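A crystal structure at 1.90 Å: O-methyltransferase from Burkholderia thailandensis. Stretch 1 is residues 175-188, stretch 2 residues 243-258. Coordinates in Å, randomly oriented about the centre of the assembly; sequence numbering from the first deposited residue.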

# COMPACT_ATOMS: atom_id res chain seq x y z
N GLY A 175 -6.37 -20.14 -33.72
CA GLY A 175 -6.42 -20.86 -34.99
C GLY A 175 -5.31 -20.55 -35.98
O GLY A 175 -5.04 -21.35 -36.88
N VAL A 176 -4.62 -19.43 -35.80
CA VAL A 176 -3.56 -19.07 -36.72
C VAL A 176 -2.39 -20.04 -36.66
O VAL A 176 -1.55 -20.03 -37.54
CB VAL A 176 -3.03 -17.63 -36.47
CG1 VAL A 176 -4.16 -16.60 -36.65
CG2 VAL A 176 -2.31 -17.55 -35.07
N PHE A 177 -2.32 -20.87 -35.61
CA PHE A 177 -1.18 -21.79 -35.43
C PHE A 177 -1.36 -23.13 -36.13
O PHE A 177 -0.36 -23.75 -36.45
CB PHE A 177 -0.90 -22.03 -33.94
CG PHE A 177 -0.34 -20.83 -33.24
CD1 PHE A 177 0.90 -20.31 -33.60
CD2 PHE A 177 -1.06 -20.18 -32.24
CE1 PHE A 177 1.40 -19.18 -33.00
CE2 PHE A 177 -0.53 -19.03 -31.61
CZ PHE A 177 0.69 -18.54 -31.98
N ALA A 178 -2.60 -23.53 -36.43
CA ALA A 178 -2.92 -24.90 -36.86
C ALA A 178 -2.23 -25.24 -38.19
O ALA A 178 -1.75 -26.34 -38.35
CB ALA A 178 -4.46 -25.09 -37.01
N ARG A 179 -2.17 -24.27 -39.12
CA ARG A 179 -1.56 -24.50 -40.44
C ARG A 179 -0.23 -23.74 -40.61
O ARG A 179 0.32 -23.68 -41.72
CB ARG A 179 -2.53 -24.09 -41.55
CG ARG A 179 -3.90 -24.80 -41.58
CD ARG A 179 -3.84 -26.17 -42.17
NE ARG A 179 -5.17 -26.79 -42.33
CZ ARG A 179 -5.39 -28.11 -42.48
NH1 ARG A 179 -4.36 -28.97 -42.51
NH2 ARG A 179 -6.63 -28.58 -42.60
N ALA A 180 0.24 -23.13 -39.53
CA ALA A 180 1.50 -22.41 -39.51
C ALA A 180 2.65 -23.45 -39.37
O ALA A 180 2.43 -24.62 -38.98
CB ALA A 180 1.52 -21.46 -38.36
N ARG A 181 3.86 -23.05 -39.75
CA ARG A 181 5.06 -23.84 -39.51
C ARG A 181 6.08 -23.14 -38.67
O ARG A 181 6.82 -23.79 -37.96
CB ARG A 181 5.71 -24.21 -40.85
CG ARG A 181 4.89 -25.14 -41.67
CD ARG A 181 4.60 -26.46 -40.94
NE ARG A 181 5.81 -27.22 -40.54
CZ ARG A 181 6.50 -28.03 -41.35
NH1 ARG A 181 6.14 -28.22 -42.62
NH2 ARG A 181 7.57 -28.66 -40.87
N THR A 182 6.17 -21.82 -38.78
CA THR A 182 7.20 -21.07 -38.09
C THR A 182 6.62 -19.89 -37.33
O THR A 182 5.65 -19.26 -37.77
CB THR A 182 8.26 -20.53 -39.05
OG1 THR A 182 7.61 -19.76 -40.08
CG2 THR A 182 9.10 -21.70 -39.67
N VAL A 183 7.25 -19.63 -36.18
CA VAL A 183 6.88 -18.58 -35.26
C VAL A 183 8.13 -17.81 -34.80
O VAL A 183 9.16 -18.40 -34.44
CB VAL A 183 6.21 -19.13 -33.97
CG1 VAL A 183 5.73 -17.96 -33.06
CG2 VAL A 183 5.10 -20.07 -34.27
N ILE A 184 8.01 -16.49 -34.74
CA ILE A 184 9.01 -15.62 -34.15
C ILE A 184 8.38 -14.89 -32.95
O ILE A 184 7.33 -14.25 -33.09
CB ILE A 184 9.53 -14.65 -35.21
CG1 ILE A 184 10.39 -15.38 -36.22
CG2 ILE A 184 10.27 -13.50 -34.58
CD1 ILE A 184 10.91 -14.52 -37.35
N ASP A 185 8.99 -15.03 -31.77
CA ASP A 185 8.54 -14.38 -30.51
C ASP A 185 9.50 -13.19 -30.22
O ASP A 185 10.64 -13.38 -29.76
CB ASP A 185 8.57 -15.41 -29.36
CG ASP A 185 7.77 -14.98 -28.12
OD1 ASP A 185 7.00 -13.97 -28.16
OD2 ASP A 185 7.89 -15.70 -27.08
N LEU A 186 9.02 -11.99 -30.48
CA LEU A 186 9.83 -10.80 -30.37
C LEU A 186 9.81 -10.30 -28.91
O LEU A 186 8.75 -10.12 -28.32
CB LEU A 186 9.33 -9.71 -31.34
CG LEU A 186 9.41 -10.00 -32.86
CD1 LEU A 186 8.61 -8.91 -33.62
CD2 LEU A 186 10.84 -10.14 -33.39
N ALA A 187 10.98 -10.10 -28.32
CA ALA A 187 11.02 -9.68 -26.93
C ALA A 187 10.41 -10.80 -26.09
O ALA A 187 9.74 -10.54 -25.07
CB ALA A 187 10.23 -8.37 -26.72
N GLY A 188 10.64 -12.04 -26.52
CA GLY A 188 9.93 -13.19 -25.98
C GLY A 188 10.25 -13.47 -24.53
O GLY A 188 9.45 -14.08 -23.81
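Stretch 2, residues 243-258: NFEGGAADVVMLNDCL

Stretch 2 supplies a strand that runs on to Asn 255, parallel to strand 182-186 of stretch 1; their axes approach to 4.7 Å and cross at -16°. Before it, a type II turn from Phe 244 to Gly 247 leads through extended Ala 248 and Ala 249 to a corner at Asp 250, where phi/psi falls to -71/-36. Val 251 then pairs with Val 183, Val 252 with Ile 184 and Met 253 with Asp 185, CA to CA 4.7, 4.7 and 4.8 Å.

The backbone ladder follows the parallel rule: Ile 184 bonds through both N and O, straddling Val 252, while Thr 182 O and Leu 186 N close the ends. Val 251 N donates to Thr 182 O (3.1 Å), Ile 184 N to Val 251 O (2.9 Å), Met 253 N to Ile 184 O (2.8 Å) and Leu 186 N to Met 253 O (2.8 Å).

The corner is locked by polar side chains. Asp 250 OD2 accepts from Arg 181 N (2.8 Å) and Thr 182 N (3.2 Å), while Asp 250 N donates to Thr 182 OG1 (3.1 Å). The O of water 1 joins Thr 182 OG1 (2.6 Å) to Asp 250 OD2 (2.7 Å).

Paired side chains alternate between faces, so each face packs separately. On the face of Val 183 and Val 251, Phe 177 CE1 meets Val 251 CG1 at 3.6 Å, and the selenium of selenomethionine Met 253 lies at the ring edge, SE to Phe 177 CZ 4.1 Å; Met 253 CE reaches Val 183 CG1 at 3.9 Å. On the face of Ile 184 and Val 252, Ile 184 CG1 rests on Ala 249 CB (3.6 Å), and Leu 186 CD1 packs against Val 252 CG1 (3.5 Å).

Past the ladder, water takes over: the O of water 2 accepts from Asn 255 N (2.8 Å) and lies 2.8 Å from Leu 186 O, bridging where the strands separate.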

# COMPACT_ATOMS: atom_id res chain seq x y z
N ASN A 243 18.32 -5.54 -38.08
CA ASN A 243 18.10 -6.82 -37.39
C ASN A 243 16.94 -7.62 -37.93
O ASN A 243 16.85 -8.80 -37.67
CB ASN A 243 17.86 -6.60 -35.90
CG ASN A 243 19.13 -6.26 -35.15
OD1 ASN A 243 20.22 -6.28 -35.71
ND2 ASN A 243 18.99 -5.92 -33.89
N PHE A 244 16.05 -6.99 -38.67
CA PHE A 244 14.92 -7.69 -39.27
C PHE A 244 15.14 -8.15 -40.71
O PHE A 244 14.34 -8.92 -41.24
CB PHE A 244 13.68 -6.80 -39.20
CG PHE A 244 13.23 -6.52 -37.80
CD1 PHE A 244 13.79 -5.50 -37.08
CD2 PHE A 244 12.23 -7.28 -37.21
CE1 PHE A 244 13.38 -5.24 -35.80
CE2 PHE A 244 11.83 -7.04 -35.93
CZ PHE A 244 12.39 -6.01 -35.22
N GLU A 245 16.23 -7.69 -41.34
CA GLU A 245 16.58 -8.15 -42.69
C GLU A 245 16.63 -9.68 -42.77
O GLU A 245 17.28 -10.35 -41.96
CB GLU A 245 17.94 -7.57 -43.15
N GLY A 246 15.92 -10.22 -43.75
CA GLY A 246 15.90 -11.66 -44.01
C GLY A 246 15.14 -12.52 -43.02
O GLY A 246 15.27 -13.73 -43.07
N GLY A 247 14.40 -11.92 -42.08
CA GLY A 247 13.59 -12.72 -41.16
C GLY A 247 12.22 -12.90 -41.77
O GLY A 247 11.75 -12.04 -42.51
N ALA A 248 11.58 -14.02 -41.46
CA ALA A 248 10.23 -14.30 -41.94
C ALA A 248 9.64 -15.44 -41.11
O ALA A 248 10.35 -16.44 -40.81
CB ALA A 248 10.25 -14.68 -43.42
N ALA A 249 8.36 -15.32 -40.74
CA ALA A 249 7.65 -16.42 -40.10
C ALA A 249 6.19 -16.35 -40.44
O ALA A 249 5.69 -15.29 -40.84
CB ALA A 249 7.84 -16.42 -38.58
N ASP A 250 5.49 -17.46 -40.23
CA ASP A 250 4.03 -17.50 -40.39
C ASP A 250 3.29 -16.72 -39.30
O ASP A 250 2.24 -16.12 -39.57
CB ASP A 250 3.57 -18.95 -40.40
CG ASP A 250 4.15 -19.72 -41.57
OD1 ASP A 250 4.13 -19.15 -42.69
OD2 ASP A 250 4.66 -20.87 -41.38
N VAL A 251 3.82 -16.77 -38.09
CA VAL A 251 3.29 -16.05 -36.95
C VAL A 251 4.41 -15.32 -36.22
O VAL A 251 5.47 -15.87 -35.90
CB VAL A 251 2.49 -16.94 -35.96
CG1 VAL A 251 1.90 -16.07 -34.82
CG2 VAL A 251 1.39 -17.69 -36.66
N VAL A 252 4.19 -14.01 -35.98
CA VAL A 252 5.16 -13.17 -35.29
C VAL A 252 4.43 -12.64 -34.07
O VAL A 252 3.30 -12.19 -34.16
CB VAL A 252 5.64 -12.01 -36.21
CG1 VAL A 252 6.58 -11.05 -35.46
CG2 VAL A 252 6.29 -12.58 -37.50
N MSE A 253 5.07 -12.69 -32.89
CA MSE A 253 4.38 -12.27 -31.68
C MSE A 253 5.13 -11.13 -30.99
O MSE A 253 6.33 -11.17 -30.89
CB MSE A 253 4.26 -13.45 -30.71
CG MSE A 253 3.66 -14.67 -31.29
SE MSE A 253 3.18 -16.01 -29.99
CE MSE A 253 4.89 -16.59 -29.51
N LEU A 254 4.35 -10.16 -30.52
CA LEU A 254 4.77 -9.06 -29.67
C LEU A 254 3.87 -9.09 -28.43
O LEU A 254 2.87 -8.40 -28.38
CB LEU A 254 4.52 -7.74 -30.37
CG LEU A 254 5.58 -7.13 -31.26
CD1 LEU A 254 4.97 -5.92 -31.97
CD2 LEU A 254 6.89 -6.73 -30.47
N ASN A 255 4.22 -9.89 -27.44
CA ASN A 255 3.28 -10.14 -26.35
C ASN A 255 3.64 -9.31 -25.13
O ASN A 255 4.73 -9.48 -24.59
CB ASN A 255 3.27 -11.62 -25.99
CG ASN A 255 2.66 -12.48 -27.08
OD1 ASN A 255 3.14 -13.59 -27.35
ND2 ASN A 255 1.63 -11.96 -27.74
N ASP A 256 2.76 -8.37 -24.75
CA ASP A 256 2.83 -7.68 -23.45
C ASP A 256 4.20 -7.03 -23.31
O ASP A 256 4.83 -7.17 -22.25
CB ASP A 256 2.58 -8.72 -22.34
CG ASP A 256 2.18 -8.12 -20.99
OD1 ASP A 256 1.68 -6.98 -20.92
OD2 ASP A 256 2.34 -8.86 -19.98
N CYS A 257 4.64 -6.30 -24.35
CA CYS A 257 5.96 -5.64 -24.40
C CYS A 257 5.99 -4.27 -25.06
O CYS A 257 7.00 -3.56 -24.94
CB CYS A 257 6.98 -6.53 -25.11
SG CYS A 257 6.54 -6.85 -26.87
N LEU A 258 4.93 -3.86 -25.76
CA LEU A 258 4.96 -2.53 -26.40
C LEU A 258 5.05 -1.36 -25.43
O LEU A 258 5.51 -0.24 -25.80
CB LEU A 258 3.78 -2.37 -27.37
CG LEU A 258 3.87 -3.08 -28.74
CD1 LEU A 258 2.54 -2.88 -29.46
CD2 LEU A 258 5.03 -2.59 -29.61
O HOH W 1 7.18 -20.86 -42.37
O HOH W 2 6.49 -11.47 -27.34
O HOH W 3 5.71 -13.81 -26.08
O HOH W 4 7.12 -10.94 -24.51